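Local coordinates for protein ICChI, a glycosylated chitinase (Ipomoea carnea, PDB 6IDN) that probably hydrolyses chitin, as a glycosylated family 18 plant chitinase with a TIM barrel fold that also has lysozyme activity, at residues 102-107 with 112-117; 66-69 with 73-76; 44-49 with 55-60; 34-39 with 94-99; 122-127 with 139-144. All coordinates share one frame; numbering follows the deposited sequence.

Interaction 1: residues 102-107 with 112-117; sequences NNFLGG and RPLGDE. With CA (calcium ion), chain F.
The carbonyl oxygen of Leu105 is gripped by both terminal nitrogens of Arg112. NH1 donates to it over 2.9 Å, rising 46° above the carbonyl plane, while the bond from Arg112 NH2 to Leu105 O, at 3.1 Å, is weak. NH1 also sends a weak bond to Asn102 O. The third nitrogen turns back into its own loop: Arg112 NE donates to Gly115 O in a nearly straight bond (2.9 Å, 168°) that lies in the guanidinium plane and fixes its rotation. Asn103 O rests 3.4 Å above the centre of one guanidinium face. A bend at chi3 (52°) turns the head back among these carbonyls. The guanidinium gathers them where helix 90-103 of the TIM barrel runs out into loop, and a positive charge there would probably be favoured by the helix dipole. An alanine here would strip the carbonyls of Asn102 and Leu105 of their shared donors and is likely to free the loop carrying Gly115 to shift. Beside this polar cluster, Phe104 meets the type I turn that runs from Arg112 to Gly115: Leu114 CD1 sits in plane at the ring edge, 4.0 Å from Phe104 CE1, and Pro113 CG lies 3.9 Å from Phe104 CZ. A water stitches the two segments together, donating to Asn103 O and accepting from Leu114 N. Two residues past Leu114, Asp116 OD1 binds a calcium ion that Gln108 also coordinates.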
# COMPACT_ATOMS: atom_id res chain seq x y z
N ASN A 102 -15.11 10.02 4.56
CA ASN A 102 -16.55 9.81 4.51
C ASN A 102 -16.92 8.53 3.78
O ASN A 102 -17.95 7.92 4.09
CB ASN A 102 -17.22 11.00 3.81
CG ASN A 102 -17.23 12.25 4.66
OD1 ASN A 102 -17.04 12.20 5.87
ND2 ASN A 102 -17.49 13.38 4.02
N ASN A 103 -16.12 8.13 2.79
CA ASN A 103 -16.53 7.04 1.92
C ASN A 103 -15.86 5.72 2.23
O ASN A 103 -16.44 4.66 1.95
CB ASN A 103 -16.29 7.42 0.46
CG ASN A 103 -17.35 8.37 -0.07
OD1 ASN A 103 -18.41 7.92 -0.52
ND2 ASN A 103 -17.09 9.67 0.00
N PHE A 104 -14.67 5.74 2.84
CA PHE A 104 -13.90 4.53 3.08
C PHE A 104 -13.51 4.34 4.55
O PHE A 104 -13.33 3.20 4.99
CB PHE A 104 -12.64 4.52 2.20
CG PHE A 104 -12.94 4.38 0.73
CD1 PHE A 104 -13.18 3.13 0.18
CD2 PHE A 104 -13.00 5.49 -0.09
CE1 PHE A 104 -13.48 3.00 -1.17
CE2 PHE A 104 -13.30 5.36 -1.44
CZ PHE A 104 -13.54 4.11 -1.98
N LEU A 105 -13.38 5.42 5.31
CA LEU A 105 -12.90 5.35 6.68
C LEU A 105 -14.10 5.45 7.64
O LEU A 105 -15.11 4.80 7.35
CB LEU A 105 -11.78 6.36 6.89
CG LEU A 105 -10.62 6.24 5.91
CD1 LEU A 105 -9.63 7.36 6.23
CD2 LEU A 105 -9.95 4.86 6.01
N GLY A 106 -14.05 6.23 8.71
CA GLY A 106 -15.12 6.16 9.69
C GLY A 106 -16.28 7.13 9.53
O GLY A 106 -17.11 7.23 10.44
N GLY A 107 -16.38 7.85 8.42
CA GLY A 107 -17.43 8.82 8.22
C GLY A 107 -18.61 8.24 7.47
O GLY A 107 -18.74 7.02 7.31
N ARG A 112 -21.44 4.61 0.36
CA ARG A 112 -20.07 4.14 0.55
C ARG A 112 -19.80 2.97 -0.39
O ARG A 112 -20.55 1.99 -0.37
CB ARG A 112 -19.84 3.72 1.99
CG ARG A 112 -19.89 4.89 2.99
CD ARG A 112 -19.81 4.43 4.44
NE ARG A 112 -18.68 3.53 4.66
CZ ARG A 112 -17.49 3.92 5.11
NH1 ARG A 112 -17.25 5.21 5.40
NH2 ARG A 112 -16.53 3.02 5.28
N PRO A 113 -18.76 3.05 -1.24
CA PRO A 113 -18.59 2.04 -2.30
C PRO A 113 -18.42 0.62 -1.79
O PRO A 113 -18.84 -0.31 -2.47
CB PRO A 113 -17.33 2.53 -3.03
CG PRO A 113 -17.31 4.00 -2.80
CD PRO A 113 -17.83 4.18 -1.39
N LEU A 114 -17.79 0.43 -0.62
CA LEU A 114 -17.55 -0.91 -0.10
C LEU A 114 -18.41 -1.22 1.13
O LEU A 114 -18.06 -2.10 1.92
CB LEU A 114 -16.07 -1.09 0.25
CG LEU A 114 -15.08 -0.68 -0.84
CD1 LEU A 114 -13.63 -0.87 -0.35
CD2 LEU A 114 -15.31 -1.48 -2.12
N GLY A 115 -19.52 -0.50 1.30
CA GLY A 115 -20.40 -0.76 2.43
C GLY A 115 -19.98 -0.04 3.70
O GLY A 115 -19.10 0.82 3.70
N ASP A 116 -20.61 -0.45 4.81
CA ASP A 116 -20.50 0.32 6.04
C ASP A 116 -19.20 0.10 6.81
O ASP A 116 -18.82 0.98 7.59
CB ASP A 116 -21.68 0.00 6.96
CG ASP A 116 -22.65 1.16 7.08
OD1 ASP A 116 -22.52 2.15 6.31
OD2 ASP A 116 -23.56 1.07 7.92
N GLU A 117 -18.52 -1.03 6.64
CA GLU A 117 -17.33 -1.30 7.45
C GLU A 117 -16.20 -0.33 7.12
O GLU A 117 -15.84 -0.15 5.95
CB GLU A 117 -16.87 -2.74 7.24
CG GLU A 117 -15.77 -3.17 8.19
CD GLU A 117 -16.27 -3.36 9.62
OE1 GLU A 117 -17.48 -3.60 9.82
OE2 GLU A 117 -15.45 -3.25 10.55
CA CA F . -21.93 4.04 8.22
O HOH W 1 -16.45 1.99 1.30

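Interaction 2: residues 66-69 with 73-76; sequences YCKS and KVFL
Lys68 leans past Val74 on its way out of helix 60-69, and its side chain changes character from root to tip. CB leaves the helix without touching strand 73-76, and the first contact comes one atom further on, where Lys68 CG lies 4.2 Å from Val74 CG2. From there the chain runs extended through chi2 (166°), which already sets CD beyond contact distance of the valine, and the bend at chi3 (60°) turns CE and the ammonium group aside. The ammonium group NZ ends outside both segments, hydrogen-bonded to Ser118 O and salt-bridged to Glu117. One residue thus serves as an apolar spacer at its base and a charged clasp at its end, tying the helix to the loop that precedes strand 121-126. On the same methyl, Cys67 makes the other half of the contact: its CB stands 4.1 Å from Val74 CG2, while SG turns aside into the disulfide with Cys20, which fastens this helix to helix 16-21. Val74 CG2 is thus the branch that meets both helix residues. Ile30 of the neighbouring strand and Leu119 also touch the valine. Phe75, next along the strand, points the other way, among Tyr153, Ala155 and Trp180 of the barrel interior. Helix outside, strand inside and a short turn between them make up the returning half of a beta-alpha-beta crossover, in which helix 60-69 links the parallel strands 27-36 and 73-80 of the TIM barrel.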
# COMPACT_ATOMS: atom_id res chain seq x y z
N TYR A 66 -14.64 -9.35 8.36
CA TYR A 66 -14.08 -10.65 8.71
C TYR A 66 -12.56 -10.59 8.76
O TYR A 66 -11.95 -11.11 9.71
CB TYR A 66 -14.55 -11.70 7.70
CG TYR A 66 -13.85 -13.03 7.87
CD1 TYR A 66 -14.24 -13.93 8.86
CD2 TYR A 66 -12.80 -13.39 7.03
CE1 TYR A 66 -13.59 -15.15 9.01
CE2 TYR A 66 -12.16 -14.61 7.17
CZ TYR A 66 -12.56 -15.48 8.16
OH TYR A 66 -11.91 -16.69 8.31
N CYS A 67 -11.93 -9.96 7.77
CA CYS A 67 -10.48 -9.78 7.80
C CYS A 67 -10.05 -9.06 9.07
O CYS A 67 -9.10 -9.48 9.74
CB CYS A 67 -10.02 -9.00 6.58
SG CYS A 67 -10.17 -9.87 5.03
N LYS A 68 -10.75 -7.98 9.42
CA LYS A 68 -10.38 -7.23 10.61
C LYS A 68 -10.58 -8.05 11.88
O LYS A 68 -9.80 -7.92 12.83
CB LYS A 68 -11.16 -5.92 10.66
CG LYS A 68 -10.80 -4.96 9.51
CD LYS A 68 -11.81 -3.84 9.37
CE LYS A 68 -11.89 -3.01 10.65
NZ LYS A 68 -12.85 -1.87 10.52
N SER A 69 -11.60 -8.92 11.91
CA SER A 69 -11.80 -9.79 13.07
C SER A 69 -10.61 -10.71 13.31
O SER A 69 -10.42 -11.18 14.43
CB SER A 69 -13.08 -10.60 12.91
OG SER A 69 -12.88 -11.76 12.12
N LYS A 73 -5.20 -5.62 9.12
CA LYS A 73 -5.56 -4.26 8.74
C LYS A 73 -5.83 -4.21 7.25
O LYS A 73 -5.20 -4.92 6.46
CB LYS A 73 -4.45 -3.26 9.09
CG LYS A 73 -4.08 -3.25 10.57
CD LYS A 73 -2.99 -2.24 10.84
CE LYS A 73 -2.67 -2.13 12.33
NZ LYS A 73 -2.06 -3.35 12.94
N VAL A 74 -6.78 -3.36 6.87
CA VAL A 74 -7.21 -3.25 5.47
C VAL A 74 -7.13 -1.78 5.08
O VAL A 74 -7.80 -0.94 5.69
CB VAL A 74 -8.63 -3.80 5.26
CG1 VAL A 74 -8.98 -3.81 3.78
CG2 VAL A 74 -8.75 -5.21 5.84
N PHE A 75 -6.29 -1.46 4.09
CA PHE A 75 -6.13 -0.10 3.60
C PHE A 75 -6.71 0.05 2.20
O PHE A 75 -6.72 -0.90 1.42
CB PHE A 75 -4.64 0.31 3.56
CG PHE A 75 -3.92 0.21 4.89
CD1 PHE A 75 -4.61 0.24 6.10
CD2 PHE A 75 -2.55 0.09 4.91
CE1 PHE A 75 -3.91 0.15 7.32
CE2 PHE A 75 -1.84 -0.00 6.10
CZ PHE A 75 -2.53 0.02 7.32
N LEU A 76 -7.14 1.27 1.87
CA LEU A 76 -7.42 1.65 0.49
C LEU A 76 -6.17 2.28 -0.12
O LEU A 76 -5.60 3.21 0.45
CB LEU A 76 -8.57 2.64 0.41
CG LEU A 76 -8.80 3.21 -1.00
CD1 LEU A 76 -9.39 2.13 -1.92
CD2 LEU A 76 -9.72 4.41 -0.99

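Interaction 3: residues 44-49 with 55-60; sequences LNLTKH and SACKFL. With NAG (2-acetamido-2-deoxy-beta-D-glucopyranose), chain B.
Leu60, the partner of Leu46 across this contact, also lies against one face of the Phe59 ring, its CG 3.9 Å above the ring plane and offset toward the rim, while Ala56 O sits in plane at the ring edge. On the other segment the flat groups have different company. The His49 imidazole meets Trp7 with planes about 30° apart and bonds through NE2 to Glu13. The Asn45 amide, placed by a side chain with CG anti to the backbone N (chi1 -176°), is linked through ND2 to C1 of an N-acetylglucosamine. Its OD1 accepts from Thr47 N (2.8 Å, 153°), forming an Asx turn within the Asn-Leu-Thr glycosylation sequon, so that both ends of the amide are tied down. Between the sugar-bearing residue and the threonine, Leu46 points inward. Its CD1 meets Leu60 CD1 tip to tip at 3.7 Å, and the same methyl stands 4.1 Å from Cys57 SG, the sulfur bonded to Cys50. A type II' turn from Leu46 to His49 and a type I turn from Cys57 to Leu60 shape the two pieces of this long loop between strand 43-44 and helix 60-69. The contact that joins them is purely apolar: methyl groups and a disulfide sulfur supply close packing without direction, while the covalent bridge and the two turns supply the fixed geometry.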
# COMPACT_ATOMS: atom_id res chain seq x y z
N LEU A 44 -13.03 4.20 -8.26
CA LEU A 44 -12.38 3.04 -7.67
C LEU A 44 -12.41 1.89 -8.67
O LEU A 44 -13.46 1.60 -9.26
CB LEU A 44 -13.07 2.64 -6.37
CG LEU A 44 -12.56 1.39 -5.64
CD1 LEU A 44 -11.18 1.64 -5.05
CD2 LEU A 44 -13.57 0.96 -4.58
N ASN A 45 -11.27 1.23 -8.84
CA ASN A 45 -11.09 0.16 -9.81
C ASN A 45 -10.71 -1.10 -9.04
O ASN A 45 -9.62 -1.16 -8.46
CB ASN A 45 -10.01 0.54 -10.82
CG ASN A 45 -9.83 -0.48 -11.92
OD1 ASN A 45 -9.77 -1.69 -11.69
ND2 ASN A 45 -9.73 0.01 -13.15
N LEU A 46 -11.59 -2.09 -9.03
CA LEU A 46 -11.29 -3.39 -8.46
C LEU A 46 -11.32 -4.45 -9.55
O LEU A 46 -11.71 -5.60 -9.33
CB LEU A 46 -12.25 -3.74 -7.32
CG LEU A 46 -12.25 -2.76 -6.14
CD1 LEU A 46 -13.19 -3.20 -5.03
CD2 LEU A 46 -10.82 -2.56 -5.61
N THR A 47 -10.85 -4.05 -10.74
CA THR A 47 -10.89 -4.82 -11.99
C THR A 47 -12.16 -5.66 -12.07
O THR A 47 -13.26 -5.10 -12.00
CB THR A 47 -9.62 -5.67 -12.16
OG1 THR A 47 -9.47 -6.60 -11.07
CG2 THR A 47 -8.39 -4.77 -12.20
N LYS A 48 -12.04 -6.97 -12.22
CA LYS A 48 -13.23 -7.79 -12.45
C LYS A 48 -13.80 -8.38 -11.16
O LYS A 48 -14.68 -9.24 -11.23
CB LYS A 48 -12.94 -8.91 -13.45
CG LYS A 48 -12.01 -8.54 -14.61
CD LYS A 48 -12.47 -7.31 -15.40
CE LYS A 48 -11.39 -6.93 -16.42
NZ LYS A 48 -11.84 -5.91 -17.43
N HIS A 49 -13.34 -7.94 -9.99
CA HIS A 49 -13.93 -8.40 -8.74
C HIS A 49 -15.38 -7.95 -8.64
O HIS A 49 -16.29 -8.76 -8.39
CB HIS A 49 -13.14 -7.88 -7.55
CG HIS A 49 -11.85 -8.61 -7.32
ND1 HIS A 49 -11.81 -9.91 -6.88
CD2 HIS A 49 -10.56 -8.20 -7.43
CE1 HIS A 49 -10.55 -10.28 -6.75
NE2 HIS A 49 -9.77 -9.27 -7.07
N SER A 55 -22.59 0.21 -7.54
CA SER A 55 -23.00 -0.21 -6.20
C SER A 55 -22.97 -1.72 -5.99
O SER A 55 -23.62 -2.24 -5.09
CB SER A 55 -24.39 0.34 -5.85
OG SER A 55 -24.32 1.74 -5.60
N ALA A 56 -22.19 -2.44 -6.80
CA ALA A 56 -22.09 -3.89 -6.68
C ALA A 56 -20.89 -4.34 -5.85
O ALA A 56 -20.53 -5.52 -5.89
CB ALA A 56 -22.04 -4.53 -8.07
N CYS A 57 -20.26 -3.44 -5.10
CA CYS A 57 -19.15 -3.82 -4.24
C CYS A 57 -19.48 -3.71 -2.76
O CYS A 57 -18.60 -3.93 -1.93
CB CYS A 57 -17.91 -2.96 -4.54
SG CYS A 57 -17.10 -3.25 -6.13
N LYS A 58 -20.71 -3.36 -2.41
CA LYS A 58 -21.03 -3.17 -1.00
C LYS A 58 -20.92 -4.46 -0.20
O LYS A 58 -20.71 -4.41 1.01
CB LYS A 58 -22.43 -2.57 -0.86
CG LYS A 58 -22.49 -1.09 -1.21
CD LYS A 58 -23.72 -0.43 -0.60
CE LYS A 58 -24.06 0.85 -1.31
NZ LYS A 58 -23.10 1.92 -0.95
N PHE A 59 -21.02 -5.61 -0.86
CA PHE A 59 -20.83 -6.89 -0.19
C PHE A 59 -19.47 -7.01 0.47
O PHE A 59 -19.29 -7.83 1.38
CB PHE A 59 -21.02 -8.05 -1.18
CG PHE A 59 -19.84 -8.25 -2.11
CD1 PHE A 59 -19.75 -7.55 -3.30
CD2 PHE A 59 -18.82 -9.14 -1.78
CE1 PHE A 59 -18.67 -7.72 -4.14
CE2 PHE A 59 -17.73 -9.31 -2.62
CZ PHE A 59 -17.66 -8.60 -3.80
N LEU A 60 -18.49 -6.22 0.03
CA LEU A 60 -17.14 -6.37 0.57
C LEU A 60 -17.07 -6.01 2.04
O LEU A 60 -16.16 -6.48 2.74
CB LEU A 60 -16.16 -5.51 -0.23
CG LEU A 60 -15.65 -6.15 -1.52
CD1 LEU A 60 -14.79 -5.16 -2.30
CD2 LEU A 60 -14.86 -7.43 -1.23
C1 NAG B . -9.52 -0.83 -14.28
C2 NAG B . -10.21 -0.25 -15.51
C3 NAG B . -9.88 -1.09 -16.75
C4 NAG B . -8.37 -1.21 -16.90
C5 NAG B . -7.77 -1.77 -15.61
C6 NAG B . -6.26 -1.85 -15.63
C7 NAG B . -12.32 1.00 -15.30
C8 NAG B . -13.80 0.90 -15.08
N2 NAG B . -11.65 -0.16 -15.31
O3 NAG B . -10.42 -0.46 -17.90
O4 NAG B . -8.04 -2.07 -17.98
O5 NAG B . -8.12 -0.90 -14.52
O6 NAG B . -5.69 -0.56 -15.78
O7 NAG B . -11.76 2.08 -15.47

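Interaction 4: residues 34-39 with 94-99; sequences TTFGHS and ASVAQY
Val96, on helix 90-103, spreads its two methyls over Phe36 and Gly37, where strand 27-36 of the TIM barrel gives way to its following loop; outer helix and strand end are joined here by plain packing. The valine has CG1 anti to its backbone N (chi1 171°), a conformation that divides its work. CG1 approaches Phe36 CD1 obliquely, at 4.2 Å, while CG2 reaches the main chain of the glycine. Phe36 comes from a nearly fully extended backbone with chi1 near 60°, which sets CG beside both the backbone N and the carbonyl carbon. Its ring also meets Tyr85, with planes about 20° apart, and Tyr134 of helix 134-148. Just upstream, Thr34 and Thr35 both face Ile43 in a classic beta bulge, and at Thr35 the chain turns a corner. Gly37 then adopts a positive phi (84°), which favours glycine, and beyond it the His38 ring stacks on Tyr86. The backbones of strand end and helix stand 6.2 Å apart between Gly37 CA and Val96 CA. At the closest point, Val96 CG2 lies 3.8 Å from Gly37 CA.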
# COMPACT_ATOMS: atom_id res chain seq x y z
N THR A 34 -8.22 5.17 -8.81
CA THR A 34 -7.43 5.56 -9.98
C THR A 34 -7.73 6.96 -10.50
O THR A 34 -6.91 7.50 -11.25
CB THR A 34 -7.63 4.55 -11.12
OG1 THR A 34 -9.02 4.43 -11.46
CG2 THR A 34 -7.08 3.20 -10.73
N THR A 35 -8.88 7.55 -10.15
CA THR A 35 -9.16 8.96 -10.39
C THR A 35 -9.51 9.61 -9.06
O THR A 35 -10.36 9.10 -8.33
CB THR A 35 -10.31 9.17 -11.37
OG1 THR A 35 -9.94 8.71 -12.68
CG2 THR A 35 -10.69 10.66 -11.45
N PHE A 36 -8.83 10.72 -8.74
CA PHE A 36 -9.20 11.55 -7.60
C PHE A 36 -8.50 12.89 -7.74
O PHE A 36 -7.55 13.04 -8.52
CB PHE A 36 -8.85 10.91 -6.24
CG PHE A 36 -7.38 10.61 -6.06
CD1 PHE A 36 -6.52 11.58 -5.56
CD2 PHE A 36 -6.88 9.36 -6.36
CE1 PHE A 36 -5.17 11.31 -5.41
CE2 PHE A 36 -5.53 9.07 -6.18
CZ PHE A 36 -4.68 10.05 -5.71
N GLY A 37 -8.98 13.88 -6.99
CA GLY A 37 -8.40 15.20 -6.98
C GLY A 37 -8.91 16.06 -8.12
O GLY A 37 -9.64 15.62 -9.01
N HIS A 38 -8.49 17.33 -8.09
CA HIS A 38 -8.80 18.33 -9.11
C HIS A 38 -10.29 18.30 -9.50
O HIS A 38 -10.66 18.37 -10.67
CB HIS A 38 -7.87 18.20 -10.34
CG HIS A 38 -7.90 16.88 -11.06
ND1 HIS A 38 -7.26 15.75 -10.61
CD2 HIS A 38 -8.45 16.54 -12.26
CE1 HIS A 38 -7.44 14.76 -11.47
NE2 HIS A 38 -8.15 15.22 -12.49
N SER A 39 -11.14 18.19 -8.47
CA SER A 39 -12.59 18.34 -8.56
C SER A 39 -13.27 17.21 -9.32
O SER A 39 -14.42 17.35 -9.74
CB SER A 39 -12.98 19.69 -9.18
OG SER A 39 -12.80 20.74 -8.24
N ALA A 94 -7.48 18.83 1.09
CA ALA A 94 -8.41 18.67 2.21
C ALA A 94 -9.72 18.05 1.75
O ALA A 94 -10.31 17.23 2.47
CB ALA A 94 -8.65 20.00 2.93
N SER A 95 -10.18 18.40 0.55
CA SER A 95 -11.45 17.87 0.04
C SER A 95 -11.35 16.37 -0.23
O SER A 95 -12.30 15.62 0.03
CB SER A 95 -11.86 18.60 -1.24
OG SER A 95 -12.23 19.95 -0.97
N VAL A 96 -10.20 15.92 -0.74
CA VAL A 96 -10.01 14.49 -1.00
C VAL A 96 -9.89 13.73 0.32
O VAL A 96 -10.39 12.60 0.44
CB VAL A 96 -8.77 14.29 -1.89
CG1 VAL A 96 -8.40 12.83 -2.01
CG2 VAL A 96 -9.04 14.87 -3.27
N ALA A 97 -9.23 14.31 1.31
CA ALA A 97 -9.14 13.65 2.61
C ALA A 97 -10.53 13.43 3.18
O ALA A 97 -10.84 12.35 3.71
CB ALA A 97 -8.31 14.49 3.59
N GLN A 98 -11.39 14.44 3.07
CA GLN A 98 -12.75 14.31 3.59
C GLN A 98 -13.51 13.24 2.83
O GLN A 98 -14.23 12.44 3.43
CB GLN A 98 -13.45 15.66 3.48
CG GLN A 98 -14.73 15.71 4.24
CD GLN A 98 -14.49 15.71 5.72
OE1 GLN A 98 -13.87 16.62 6.28
NE2 GLN A 98 -14.95 14.65 6.39
N TYR A 99 -13.35 13.21 1.50
CA TYR A 99 -13.98 12.17 0.71
C TYR A 99 -13.55 10.80 1.18
O TYR A 99 -14.37 9.89 1.30
CB TYR A 99 -13.63 12.34 -0.79
CG TYR A 99 -13.86 11.07 -1.60
CD1 TYR A 99 -15.11 10.77 -2.12
CD2 TYR A 99 -12.84 10.15 -1.81
CE1 TYR A 99 -15.33 9.60 -2.83
CE2 TYR A 99 -13.05 8.97 -2.52
CZ TYR A 99 -14.31 8.71 -3.03
OH TYR A 99 -14.52 7.54 -3.75

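Interaction 5: residues 122-127 with 139-144; sequences IDFDIE and EQLWIL
Leu141 points its CD1 methyl from helix 134-148 into the angle between two residues of strand 121-126, Ile122 and Phe124. The two approaches differ. Against Ile122 the leucine crosses at about a right angle, so that CD1 comes to rest 4.0 Å from Ile122 CG1 and almost as near to CB of the same residue. Against Phe124 the side chains come from opposite directions, and the methyl arrives in the neighbourhood of the ring plane, at the edge, 4.1 Å from Phe124 CZ. Ile122 holds CG1 anti to its carbonyl carbon (chi1 -58°), and this turns that branch to the helix. The aromatic ring has Ile122 O at another point of its edge and packs edge-to-face with Phe176, while Tyr134, Leu137 and Ala138 of the same helix add to its surroundings. The strand and helix belong to the beta-alpha-beta unit that continues to strand 153-156. Ile122 and Phe124 look outward to the helix layer, and the intervening Asp123 looks into the barrel, where Ser77 and Tyr6 bond to it. The Asp-x-x-Asp-x-Asp-x-Glu signature of family 18, Asp120 to Glu127, runs along this strand and one residue past each end; its glutamate is the general acid in well-studied relatives. On the outward side of the strand the contact is wholly hydrocarbon: a methyl against an isoleucine branch and an aromatic edge buries apolar surface without drawing on any polar atom, and the acidic residues of the signature take no part in it.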
# COMPACT_ATOMS: atom_id res chain seq x y z
N ILE A 122 -5.05 4.51 4.65
CA ILE A 122 -4.88 4.92 3.27
C ILE A 122 -3.43 4.67 2.88
O ILE A 122 -2.51 5.11 3.58
CB ILE A 122 -5.22 6.41 3.08
CG1 ILE A 122 -6.68 6.66 3.52
CG2 ILE A 122 -4.98 6.85 1.62
CD1 ILE A 122 -7.71 5.88 2.71
N ASP A 123 -3.24 3.95 1.78
CA ASP A 123 -1.93 3.66 1.21
C ASP A 123 -1.70 4.60 0.03
O ASP A 123 -2.57 4.73 -0.84
CB ASP A 123 -1.86 2.20 0.75
CG ASP A 123 -0.58 1.87 -0.01
OD1 ASP A 123 0.51 2.05 0.57
OD2 ASP A 123 -0.69 1.39 -1.16
N PHE A 124 -0.53 5.25 -0.01
CA PHE A 124 -0.22 6.24 -1.05
C PHE A 124 0.68 5.55 -2.08
O PHE A 124 1.90 5.52 -1.93
CB PHE A 124 0.52 7.44 -0.47
CG PHE A 124 -0.32 8.40 0.34
CD1 PHE A 124 -1.14 7.96 1.38
CD2 PHE A 124 -0.22 9.76 0.10
CE1 PHE A 124 -1.86 8.87 2.13
CE2 PHE A 124 -0.93 10.69 0.86
CZ PHE A 124 -1.77 10.25 1.86
N ASP A 125 0.08 5.01 -3.15
CA ASP A 125 0.84 4.36 -4.21
C ASP A 125 0.92 5.29 -5.42
O ASP A 125 0.45 4.99 -6.51
CB ASP A 125 0.23 3.00 -4.57
CG ASP A 125 1.13 2.17 -5.47
OD1 ASP A 125 2.31 2.53 -5.65
OD2 ASP A 125 0.65 1.15 -6.03
N ILE A 126 1.51 6.45 -5.19
CA ILE A 126 1.55 7.53 -6.18
C ILE A 126 2.69 7.24 -7.15
O ILE A 126 3.86 7.33 -6.79
CB ILE A 126 1.71 8.89 -5.50
CG1 ILE A 126 0.65 9.09 -4.41
CG2 ILE A 126 1.65 10.03 -6.53
CD1 ILE A 126 -0.79 8.77 -4.87
N GLU A 127 2.35 6.90 -8.40
CA GLU A 127 3.33 6.53 -9.41
C GLU A 127 3.33 7.43 -10.63
O GLU A 127 4.17 7.23 -11.52
CB GLU A 127 3.09 5.09 -9.90
CG GLU A 127 3.13 4.02 -8.85
CD GLU A 127 2.88 2.65 -9.45
OE1 GLU A 127 3.44 2.37 -10.54
OE2 GLU A 127 2.13 1.86 -8.85
N GLU A 139 -1.48 15.04 6.01
CA GLU A 139 -1.74 15.84 7.20
C GLU A 139 -3.24 15.98 7.45
O GLU A 139 -3.70 15.91 8.60
CB GLU A 139 -1.07 17.22 7.03
CG GLU A 139 0.48 17.17 7.23
CD GLU A 139 1.19 18.46 6.84
OE1 GLU A 139 0.59 19.29 6.13
OE2 GLU A 139 2.35 18.66 7.26
N GLN A 140 -4.03 16.16 6.39
CA GLN A 140 -5.46 16.31 6.61
C GLN A 140 -6.12 15.00 7.02
O GLN A 140 -7.07 15.03 7.82
CB GLN A 140 -6.12 16.87 5.35
CG GLN A 140 -5.64 18.28 4.98
CD GLN A 140 -6.17 19.39 5.89
OE1 GLN A 140 -5.76 20.54 5.77
NE2 GLN A 140 -7.08 19.05 6.79
N LEU A 141 -5.64 13.87 6.51
CA LEU A 141 -6.12 12.57 7.00
C LEU A 141 -5.75 12.36 8.47
O LEU A 141 -6.54 11.82 9.25
CB LEU A 141 -5.54 11.44 6.15
CG LEU A 141 -6.15 11.32 4.76
CD1 LEU A 141 -5.30 10.41 3.88
CD2 LEU A 141 -7.56 10.78 4.83
N TRP A 142 -4.53 12.75 8.86
CA TRP A 142 -4.12 12.63 10.25
C TRP A 142 -5.05 13.41 11.16
O TRP A 142 -5.46 12.92 12.22
CB TRP A 142 -2.67 13.12 10.37
CG TRP A 142 -1.98 13.02 11.72
CD1 TRP A 142 -1.12 12.03 12.13
CD2 TRP A 142 -2.00 13.99 12.77
NE1 TRP A 142 -0.65 12.30 13.40
CE2 TRP A 142 -1.18 13.50 13.82
CE3 TRP A 142 -2.67 15.21 12.96
CZ2 TRP A 142 -0.99 14.20 15.00
CZ3 TRP A 142 -2.46 15.90 14.14
CH2 TRP A 142 -1.65 15.40 15.15
N ILE A 143 -5.41 14.64 10.75
CA ILE A 143 -6.34 15.44 11.53
C ILE A 143 -7.70 14.75 11.62
O ILE A 143 -8.32 14.71 12.68
CB ILE A 143 -6.46 16.85 10.94
CG1 ILE A 143 -5.14 17.59 11.14
CG2 ILE A 143 -7.61 17.60 11.58
CD1 ILE A 143 -5.06 18.86 10.30
N LEU A 144 -8.19 14.20 10.50
CA LEU A 144 -9.51 13.56 10.52
C LEU A 144 -9.54 12.38 11.48
O LEU A 144 -10.54 12.16 12.18
CB LEU A 144 -9.90 13.11 9.11
CG LEU A 144 -10.42 14.24 8.20
CD1 LEU A 144 -10.29 13.86 6.73
CD2 LEU A 144 -11.88 14.57 8.54

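In the fold
All five contacts lie in the first half of the TIM barrel and follow the chain as it winds around it. Interaction 3 and then interaction 2 fall inside the loop closed by interaction 4; interactions 1 and 5 come after. Strands 27-36, 73-80 and 121-126, neighbours in the sheet, carry interactions 4, 2 and 5, and helix 90-103 serves both 4 and 1. Centres lie from 11 Å (4 and 5) to 22 Å (2 and 4) apart. Interaction 1 touches each of the others, among them Leu105 against Ile122 and Leu141. The calcium-binding loop and a glycosylated loop are thus knit to the barrel wall.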